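Local coordinates for glyoxalase 3 (Candida albicans, PDB 4LRU), which converts methylglyoxal and water to D-lactate in a single glutathione-independent step, detoxifying the methylglyoxal that the cell itself produces, at residues A[17-22]-A[174-179]; A[25-30]-A[55-60]; A[120-125]-A[146-151]. All blocks are in the same frame, centred on the assembly; numbering follows the deposited sequence. Where two conformers were deposited one is given.

How the contacts relate
Contacts 1 and 2 lie on the same side of the chain's centre, about 14 Å apart between centres, and they touch. Tyr-19 OH of contact 1 probably bonds Asp-58 OD2 of contact 2 at 2.6 Å, and His-60 of contact 2 stacks on the Tyr-19 ring. Both border the inferred active site: Val-176 lies about 3 Å from Glu-171 and Phe-28 about 6 Å from Cys-139, side chain to side chain. Contact 3 sits across the chain's centre from contact 2, their nearest atoms about 10 Å apart, and joins a helix beside the central sheet to a loop. Along the chain, contacts 2 and 3 both fall inside the loop closed by contact 1.

Contact 1: residues A[17-22]-A[174-179]; sequences TFYSDG and LGVTDI
Two aromatic rings, Phe-18 and Tyr-19, share one methyl of Val-176: CG1 approaches both obliquely, 3.6 Å from Phe-18 CE2 and 3.8 Å from Tyr-19 CD1. Phe-18 CD2 lies over the centre of one face of the Tyr-19 ring, and the first of two bridging waters sits in plane at that ring's edge; Tyr-19 CE1 in turn lies in the Phe-18 plane, at its edge. The tyrosine hydroxyl has its partner in Asp-58. Facing the rings is a Schellman motif, in which Gly-175, with positive phi, ends helix 168-173 before the chain enters helix 177-182. Val-176 follows directly, and CG1, anti to its carbonyl carbon (chi1 -56°), is the branch that reaches both rings. Farther along the Phe-18 ring, CE1 rests 3.7 Å from Ile-179 CG2. Val-176 also touches Glu-171, an inferred active-site residue, which places this contact beside the inferred active site.

No direct hydrogen bond crosses here; two waters do the polar work. The first accepts from Ser-20 N and donates to Leu-174 O, with a weaker bond to Gly-175 O. The second lies 2.5 Å from Ser-20 OG and donates to Gly-175 O at 3.1 Å.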
loop_
_atom_site.group_PDB
_atom_site.type_symbol
_atom_site.label_atom_id
_atom_site.label_comp_id
_atom_site.label_asym_id
_atom_site.label_seq_id
_atom_site.Cartn_x
_atom_site.Cartn_y
_atom_site.Cartn_z
ATOM N N THR A 17 13.790 -0.054 -14.083
ATOM C CA THR A 17 13.267 0.593 -15.287
ATOM C C THR A 17 11.993 -0.096 -15.767
ATOM O O THR A 17 11.950 -1.316 -15.913
ATOM C CB THR A 17 14.309 0.623 -16.426
ATOM O OG1 THR A 17 14.708 -0.713 -16.769
ATOM C CG2 THR A 17 15.530 1.420 -16.003
ATOM N N PHE A 18 10.960 0.704 -16.013
ATOM C CA PHE A 18 9.591 0.205 -16.130
ATOM C C PHE A 18 8.802 0.985 -17.184
ATOM O O PHE A 18 8.155 0.399 -18.058
ATOM C CB PHE A 18 8.894 0.311 -14.770
ATOM C CG PHE A 18 7.448 -0.080 -14.788
ATOM C CD1 PHE A 18 7.073 -1.407 -14.906
ATOM C CD2 PHE A 18 6.458 0.880 -14.648
ATOM C CE1 PHE A 18 5.734 -1.768 -14.889
ATOM C CE2 PHE A 18 5.130 0.528 -14.628
ATOM C CZ PHE A 18 4.762 -0.799 -14.758
ATOM N N TYR A 19 8.858 2.308 -17.099
ATOM C CA TYR A 19 8.069 3.166 -17.993
ATOM C C TYR A 19 8.692 3.255 -19.391
ATOM O O TYR A 19 9.900 3.072 -19.560
ATOM C CB TYR A 19 7.969 4.570 -17.397
ATOM C CG TYR A 19 7.250 4.599 -16.068
ATOM C CD1 TYR A 19 5.872 4.423 -16.001
ATOM C CD2 TYR A 19 7.950 4.751 -14.876
ATOM C CE1 TYR A 19 5.206 4.450 -14.798
ATOM C CE2 TYR A 19 7.291 4.766 -13.664
ATOM C CZ TYR A 19 5.923 4.613 -13.624
ATOM O OH TYR A 19 5.249 4.628 -12.418
ATOM N N SER A 20 7.864 3.594 -20.380
ATOM C CA SER A 20 8.335 3.818 -21.747
ATOM C C SER A 20 9.428 4.875 -21.857
ATOM O O SER A 20 10.254 4.826 -22.769
ATOM C CB SER A 20 7.157 4.215 -22.644
ATOM O OG SER A 20 6.199 3.170 -22.686
ATOM N N ASP A 21 9.429 5.846 -20.949
ATOM C CA ASP A 21 10.433 6.919 -20.978
ATOM C C ASP A 21 11.754 6.479 -20.338
ATOM O O ASP A 21 12.696 7.268 -20.217
ATOM C CB ASP A 21 9.896 8.170 -20.272
ATOM C CG ASP A 21 9.696 7.956 -18.789
ATOM O OD1 ASP A 21 10.018 6.851 -18.305
ATOM O OD2 ASP A 21 9.220 8.889 -18.103
ATOM N N GLY A 22 11.809 5.223 -19.898
ATOM C CA GLY A 22 13.038 4.649 -19.367
ATOM C C GLY A 22 13.205 4.850 -17.872
ATOM O O GLY A 22 14.194 4.407 -17.295
ATOM N N LEU A 174 -1.087 6.272 -18.047
ATOM C CA LEU A 174 0.332 6.216 -17.690
ATOM C C LEU A 174 1.165 5.431 -18.699
ATOM O O LEU A 174 2.397 5.362 -18.589
ATOM C CB LEU A 174 0.503 5.624 -16.295
ATOM C CG LEU A 174 -0.068 6.482 -15.164
ATOM C CD1 LEU A 174 0.132 5.781 -13.829
ATOM C CD2 LEU A 174 0.559 7.875 -15.156
ATOM N N GLY A 175 0.494 4.844 -19.679
ATOM C CA GLY A 175 1.154 4.137 -20.759
ATOM C C GLY A 175 1.765 2.808 -20.349
ATOM O O GLY A 175 2.743 2.362 -20.959
ATOM N N VAL A 176 1.182 2.155 -19.344
ATOM C CA VAL A 176 1.725 0.875 -18.871
ATOM C C VAL A 176 0.806 -0.340 -19.044
ATOM O O VAL A 176 1.131 -1.449 -18.613
ATOM C CB VAL A 176 2.150 0.981 -17.400
ATOM C CG1 VAL A 176 3.145 2.121 -17.240
ATOM C CG2 VAL A 176 0.936 1.182 -16.509
ATOM N N THR A 177 -0.337 -0.161 -19.692
ATOM C CA THR A 177 -1.241 -1.277 -19.891
ATOM C C THR A 177 -0.592 -2.464 -20.627
ATOM O O THR A 177 -0.735 -3.605 -20.203
ATOM C CB THR A 177 -2.484 -0.834 -20.677
ATOM O OG1 THR A 177 -3.109 0.258 -19.978
ATOM C CG2 THR A 177 -3.462 -1.981 -20.810
ATOM N N ASP A 178 0.116 -2.202 -21.718
ATOM C CA ASP A 178 0.687 -3.296 -22.514
ATOM C C ASP A 178 1.815 -3.980 -21.747
ATOM O O ASP A 178 1.942 -5.209 -21.770
ATOM C CB ASP A 178 1.230 -2.777 -23.843
ATOM C CG ASP A 178 0.153 -2.197 -24.724
ATOM O OD1 ASP A 178 -1.029 -2.583 -24.554
ATOM O OD2 ASP A 178 0.496 -1.368 -25.595
ATOM N N ILE A 179 2.622 -3.170 -21.074
ATOM C CA ILE A 179 3.663 -3.674 -20.177
ATOM C C ILE A 179 3.072 -4.649 -19.166
ATOM O O ILE A 179 3.596 -5.743 -18.961
ATOM C CB ILE A 179 4.384 -2.519 -19.457
ATOM C CG1 ILE A 179 5.276 -1.765 -20.451
ATOM C CG2 ILE A 179 5.209 -3.040 -18.289
ATOM C CD1 ILE A 179 5.658 -0.370 -20.011
HETATM O O HOH W 1 5.035 4.105 -19.853
HETATM O O HOH W 2 3.947 4.081 -23.187
#

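Contact 2: residues A[25-30]-A[55-60]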
loop_
_atom_site.group_PDB
_atom_site.type_symbol
_atom_site.label_atom_id
_atom_site.label_comp_id
_atom_site.label_asym_id
_atom_site.label_seq_id
_atom_site.Cartn_x
_atom_site.Cartn_y
_atom_site.Cartn_z
ATOM N N THR A 25 10.158 2.383 -11.834
ATOM C CA THR A 25 9.169 2.324 -10.778
ATOM C C THR A 25 9.798 1.878 -9.467
ATOM O O THR A 25 11.007 1.589 -9.397
ATOM C CB THR A 25 7.959 1.436 -11.150
ATOM O OG1 THR A 25 6.878 1.692 -10.236
ATOM C CG2 THR A 25 8.304 -0.038 -11.098
ATOM N N GLY A 26 8.959 1.835 -8.443
ATOM C CA GLY A 26 9.361 1.623 -7.062
ATOM C C GLY A 26 8.275 2.178 -6.178
ATOM O O GLY A 26 7.101 2.110 -6.532
ATOM N N VAL A 27 8.660 2.719 -5.030
ATOM C CA VAL A 27 7.710 3.236 -4.038
ATOM C C VAL A 27 7.259 4.636 -4.459
ATOM O O VAL A 27 8.081 5.500 -4.724
ATOM C CB VAL A 27 8.376 3.302 -2.659
ATOM C CG1 VAL A 27 7.438 3.924 -1.617
ATOM C CG2 VAL A 27 8.836 1.912 -2.235
ATOM N N PHE A 28 5.945 4.841 -4.525
ATOM C CA PHE A 28 5.402 6.158 -4.849
ATOM C C PHE A 28 5.416 7.005 -3.597
ATOM O O PHE A 28 4.683 6.722 -2.663
ATOM C CB PHE A 28 3.977 6.041 -5.378
ATOM C CG PHE A 28 3.570 7.200 -6.231
ATOM C CD1 PHE A 28 3.145 8.385 -5.660
ATOM C CD2 PHE A 28 3.658 7.129 -7.620
ATOM C CE1 PHE A 28 2.823 9.473 -6.450
ATOM C CE2 PHE A 28 3.330 8.210 -8.414
ATOM C CZ PHE A 28 2.904 9.382 -7.829
ATOM N N VAL A 29 6.280 8.012 -3.557
ATOM C CA VAL A 29 6.677 8.651 -2.293
ATOM C C VAL A 29 5.490 8.938 -1.376
ATOM O O VAL A 29 5.480 8.500 -0.241
ATOM C CB VAL A 29 7.468 9.937 -2.521
ATOM C CG1 VAL A 29 7.750 10.638 -1.199
ATOM C CG2 VAL A 29 8.787 9.629 -3.220
ATOM N N VAL A 30 4.514 9.708 -1.842
ATOM C CA VAL A 30 3.473 10.151 -0.915
ATOM C C VAL A 30 2.550 9.036 -0.437
ATOM O O VAL A 30 1.872 9.197 0.563
ATOM C CB VAL A 30 2.624 11.325 -1.446
ATOM C CG1 VAL A 30 3.463 12.597 -1.516
ATOM C CG2 VAL A 30 2.005 10.992 -2.790
ATOM N N PHE A 55 14.527 -0.981 -1.106
ATOM C CA PHE A 55 13.525 -0.310 -1.920
ATOM C C PHE A 55 14.191 0.812 -2.710
ATOM O O PHE A 55 15.331 1.214 -2.432
ATOM C CB PHE A 55 12.402 0.267 -1.047
ATOM C CG PHE A 55 12.776 1.549 -0.379
ATOM C CD1 PHE A 55 13.501 1.530 0.795
ATOM C CD2 PHE A 55 12.421 2.766 -0.932
ATOM C CE1 PHE A 55 13.896 2.715 1.402
ATOM C CE2 PHE A 55 12.789 3.951 -0.318
ATOM C CZ PHE A 55 13.535 3.922 0.845
ATOM N N GLY A 56 13.466 1.319 -3.704
ATOM C CA GLY A 56 13.810 2.584 -4.345
ATOM C C GLY A 56 12.556 3.347 -4.710
ATOM O O GLY A 56 11.459 2.790 -4.698
ATOM N N TRP A 57 12.710 4.644 -4.960
ATOM C CA TRP A 57 11.557 5.478 -5.264
ATOM C C TRP A 57 11.129 5.298 -6.707
ATOM O O TRP A 57 11.962 5.144 -7.599
ATOM C CB TRP A 57 11.869 6.961 -5.021
ATOM C CG TRP A 57 12.298 7.293 -3.637
ATOM C CD1 TRP A 57 13.479 7.848 -3.267
ATOM C CD2 TRP A 57 11.544 7.112 -2.433
ATOM N NE1 TRP A 57 13.522 8.016 -1.901
ATOM C CE2 TRP A 57 12.348 7.564 -1.366
ATOM C CE3 TRP A 57 10.282 6.584 -2.148
ATOM C CZ2 TRP A 57 11.915 7.533 -0.039
ATOM C CZ3 TRP A 57 9.855 6.555 -0.831
ATOM C CH2 TRP A 57 10.671 7.032 0.207
ATOM N N ASP A 58 9.826 5.379 -6.938
ATOM C CA ASP A 58 9.306 5.514 -8.294
ATOM C C ASP A 58 9.706 6.894 -8.830
ATOM O O ASP A 58 9.421 7.904 -8.199
ATOM C CB ASP A 58 7.790 5.327 -8.306
ATOM C CG ASP A 58 7.202 5.402 -9.703
ATOM O OD1 ASP A 58 7.351 6.460 -10.339
ATOM O OD2 ASP A 58 6.547 4.416 -10.140
ATOM N N ASP A 59 10.418 6.946 -9.951
ATOM C CA ASP A 59 10.985 8.211 -10.454
ATOM C C ASP A 59 9.878 9.230 -10.777
ATOM O O ASP A 59 10.082 10.446 -10.679
ATOM C CB ASP A 59 11.823 7.980 -11.729
ATOM C CG ASP A 59 13.157 7.275 -11.469
ATOM O OD1 ASP A 59 13.691 7.347 -10.342
ATOM O OD2 ASP A 59 13.692 6.666 -12.428
ATOM N N HIS A 60 8.714 8.743 -11.180
ATOM C CA HIS A 60 7.607 9.639 -11.504
ATOM C C HIS A 60 7.011 10.302 -10.251
ATOM O O HIS A 60 6.367 11.355 -10.353
ATOM C CB HIS A 60 6.543 8.903 -12.319
ATOM C CG HIS A 60 6.951 8.657 -13.740
ATOM N ND1 HIS A 60 6.170 7.951 -14.631
ATOM C CD2 HIS A 60 8.097 8.946 -14.391
ATOM C CE1 HIS A 60 6.796 7.873 -15.790
ATOM N NE2 HIS A 60 7.967 8.471 -15.673
#
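Val-27 and Trp-57 are paired by a single beta bridge, with two nearly straight backbone bonds: Val-27 N gives to Gly-56 O at 2.8 Å, and Asp-58 N gives to Val-27 O at 2.8 Å. The first donor lies in the plane of the Gly-56 carbonyl; the second stands 50° above that of Val-27. At Gly-26 the CA lies 3.4 Å from Gly-56 O in a CA-H...O contact.

The Trp-57 indole is sandwiched. Val-29 CG2 sits over one face toward the rim, 3.6 Å from CE3, while Phe-55 CE2 lies over the opposite face. Val-27 O is in the ring plane at the edge, and Val-27 CG1 reaches Trp-57 CZ3 at 3.7 Å. The other branch, Val-27 CG2, turns to Phe-55 CD2 at 3.9 Å.

On the other side of the bridge, Asp-58 extends its carboxylate with CG anti to its backbone N (chi1 -178°). OD2 accepts from Thr-25 OG1 at 2.7 Å on its anti side, 29° out of the carboxylate plane, and Tyr-19 OH binds this oxygen too. OD1 takes the N-H of His-60, forming an Asx turn, and the bonds at the two oxygens together restrain the carboxylate's rotation. Gly-26 N, buried here, has no partner in the model.

Farther out, Ser-61 OG bonds Val-29 N at the start of helix 29-42, and Phe-28, held by a backbone bond with Ala-107, meets Phe-66 edge-to-face near Cys-139, an inferred active-site residue. The bridge thus ties the entry to helix 29-42 to the loop after strand 45-50 of this DJ-1/PfpI fold, with Trp-57 packing on helix 81-87 and Val-29 on helix 69-76.

Contact 3: residues A[120-125]-A[146-151]; sequences DLQKIA and ENLNDP
Helix 119-130 passes the loop 146-151 with Gln-122 and Leu-148 as the nearest pair of residues, their CA atoms 7.0 Å apart. The helix lies against the central, mostly parallel sheet of the DJ-1/PfpI fold, where Leu-121 and Ile-124 pack on strand 6-10; Gln-122 points from it toward the loop. Its side chain and that of Leu-148 run antiparallel beside one another. The methyl CD1 of Leu-148 comes to 3.7 Å from Gln-122 CB and 4.1 Å from both CG and CD of that glutamine, while CD2 lies 4.4 Å from Ala-125 CB. An extended chi2 (180°) sets Gln-122 CD beyond the leucine methyl, and from there NE2 turns to the loop backbone. It makes a weak hydrogen bond to Glu-146 O, bent to 127° at the hydrogen. The stronger partner of the same nitrogen is Ile-144 O, so one buried amide ties two carbonyls of the incoming loop to the helix.

The loop has further partners: Glu-146 pairs with Lys-194 in a salt bridge, and Asn-147 ND2 bonds Pro-116 O. Just before strand 149-150, Leu-148 CB lies 4.0 Å from Gln-122 NE2.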
loop_
_atom_site.group_PDB
_atom_site.type_symbol
_atom_site.label_atom_id
_atom_site.label_comp_id
_atom_site.label_asym_id
_atom_site.label_seq_id
_atom_site.Cartn_x
_atom_site.Cartn_y
_atom_site.Cartn_z
ATOM N N ASP A 120 6.120 -13.059 3.487
ATOM C CA ASP A 120 6.339 -12.529 4.840
ATOM C C ASP A 120 5.449 -11.310 5.139
ATOM O O ASP A 120 4.773 -11.263 6.189
ATOM C CB ASP A 120 7.811 -12.173 5.049
ATOM C CG ASP A 120 8.708 -13.400 5.080
ATOM O OD1 ASP A 120 8.346 -14.372 5.787
ATOM O OD2 ASP A 120 9.789 -13.374 4.438
ATOM N N LEU A 121 5.432 -10.326 4.241
ATOM C CA LEU A 121 4.482 -9.213 4.373
ATOM C C LEU A 121 3.051 -9.736 4.435
ATOM O O LEU A 121 2.236 -9.257 5.240
ATOM C CB LEU A 121 4.614 -8.247 3.188
ATOM C CG LEU A 121 5.841 -7.345 3.236
ATOM C CD1 LEU A 121 5.949 -6.521 1.976
ATOM C CD2 LEU A 121 5.774 -6.438 4.460
ATOM N N GLN A 122 2.733 -10.705 3.578
ATOM C CA GLN A 122 1.387 -11.264 3.560
ATOM C C GLN A 122 1.025 -11.906 4.895
ATOM O O GLN A 122 -0.133 -11.812 5.346
ATOM C CB GLN A 122 1.228 -12.252 2.407
ATOM C CG GLN A 122 1.113 -11.567 1.050
ATOM C CD GLN A 122 0.962 -12.550 -0.083
ATOM O OE1 GLN A 122 1.555 -13.632 -0.053
ATOM N NE2 GLN A 122 0.147 -12.209 -1.071
ATOM N N LYS A 123 2.001 -12.565 5.519
ATOM C CA LYS A 123 1.794 -13.201 6.813
ATOM C C LYS A 123 1.532 -12.145 7.888
ATOM O O LYS A 123 0.694 -12.337 8.763
ATOM C CB LYS A 123 3.002 -14.069 7.195
ATOM C CG LYS A 123 2.888 -14.741 8.558
ATOM C CD LYS A 123 1.783 -15.783 8.554
ATOM C CE LYS A 123 1.735 -16.585 9.845
ATOM N NZ LYS A 123 0.508 -17.434 9.937
ATOM N N ILE A 124 2.220 -11.009 7.804
ATOM C CA ILE A 124 1.911 -9.897 8.719
ATOM C C ILE A 124 0.468 -9.417 8.496
ATOM O O ILE A 124 -0.304 -9.264 9.456
ATOM C CB ILE A 124 2.905 -8.728 8.615
ATOM C CG1 ILE A 124 4.328 -9.234 8.862
ATOM C CG2 ILE A 124 2.493 -7.620 9.594
ATOM C CD1 ILE A 124 5.416 -8.189 8.706
ATOM N N ALA A 125 0.075 -9.265 7.240
ATOM C CA ALA A 125 -1.304 -8.870 6.920
ATOM C C ALA A 125 -2.341 -9.829 7.502
ATOM O O ALA A 125 -3.328 -9.396 8.108
ATOM C CB ALA A 125 -1.486 -8.757 5.423
ATOM N N GLU A 146 -3.468 -10.561 -3.595
ATOM C CA GLU A 146 -3.379 -11.571 -4.624
ATOM C C GLU A 146 -2.671 -12.809 -4.054
ATOM O O GLU A 146 -1.633 -12.697 -3.407
ATOM C CB GLU A 146 -2.635 -11.018 -5.850
ATOM C CG GLU A 146 -2.663 -11.967 -7.031
ATOM C CD GLU A 146 -1.938 -11.446 -8.258
ATOM O OE1 GLU A 146 -1.832 -10.219 -8.405
ATOM O OE2 GLU A 146 -1.493 -12.284 -9.080
ATOM N N ASN A 147 -3.270 -13.972 -4.273
ATOM C CA ASN A 147 -2.782 -15.244 -3.718
ATOM C C ASN A 147 -2.857 -15.343 -2.203
ATOM O O ASN A 147 -2.206 -16.206 -1.605
ATOM C CB ASN A 147 -1.338 -15.530 -4.146
ATOM C CG ASN A 147 -1.134 -15.397 -5.636
ATOM O OD1 ASN A 147 -1.901 -15.944 -6.428
ATOM N ND2 ASN A 147 -0.079 -14.684 -6.030
ATOM N N LEU A 148 -3.654 -14.497 -1.561
ATOM C CA LEU A 148 -3.638 -14.450 -0.099
ATOM C C LEU A 148 -4.871 -15.104 0.502
ATOM O O LEU A 148 -5.973 -14.551 0.450
ATOM C CB LEU A 148 -3.516 -13.025 0.409
ATOM C CG LEU A 148 -3.318 -12.889 1.915
ATOM C CD1 LEU A 148 -2.138 -13.735 2.383
ATOM C CD2 LEU A 148 -3.141 -11.436 2.286
ATOM N N ASN A 149 -4.684 -16.276 1.090
ATOM C CA ASN A 149 -5.788 -16.913 1.784
ATOM C C ASN A 149 -5.800 -16.455 3.245
ATOM O O ASN A 149 -4.754 -16.142 3.824
ATOM C CB ASN A 149 -5.699 -18.424 1.635
ATOM C CG ASN A 149 -6.337 -18.910 0.337
ATOM O OD1 ASN A 149 -6.660 -18.115 -0.547
ATOM N ND2 ASN A 149 -6.499 -20.210 0.214
ATOM N N ASP A 150 -6.991 -16.345 3.807
ATOM C CA ASP A 150 -7.152 -16.047 5.234
ATOM C C ASP A 150 -7.132 -17.380 5.985
ATOM O O ASP A 150 -7.926 -18.265 5.700
ATOM C CB ASP A 150 -8.494 -15.340 5.443
ATOM C CG ASP A 150 -8.721 -14.901 6.882
ATOM O OD1 ASP A 150 -7.946 -15.299 7.779
ATOM O OD2 ASP A 150 -9.700 -14.150 7.093
ATOM N N PRO A 151 -6.185 -17.561 6.917
ATOM C CA PRO A 151 -6.107 -18.849 7.599
ATOM C C PRO A 151 -7.397 -19.232 8.314
ATOM O O PRO A 151 -7.682 -20.413 8.481
ATOM C CB PRO A 151 -4.976 -18.638 8.609
ATOM C CG PRO A 151 -4.090 -17.636 7.946
ATOM C CD PRO A 151 -4.999 -16.726 7.170
#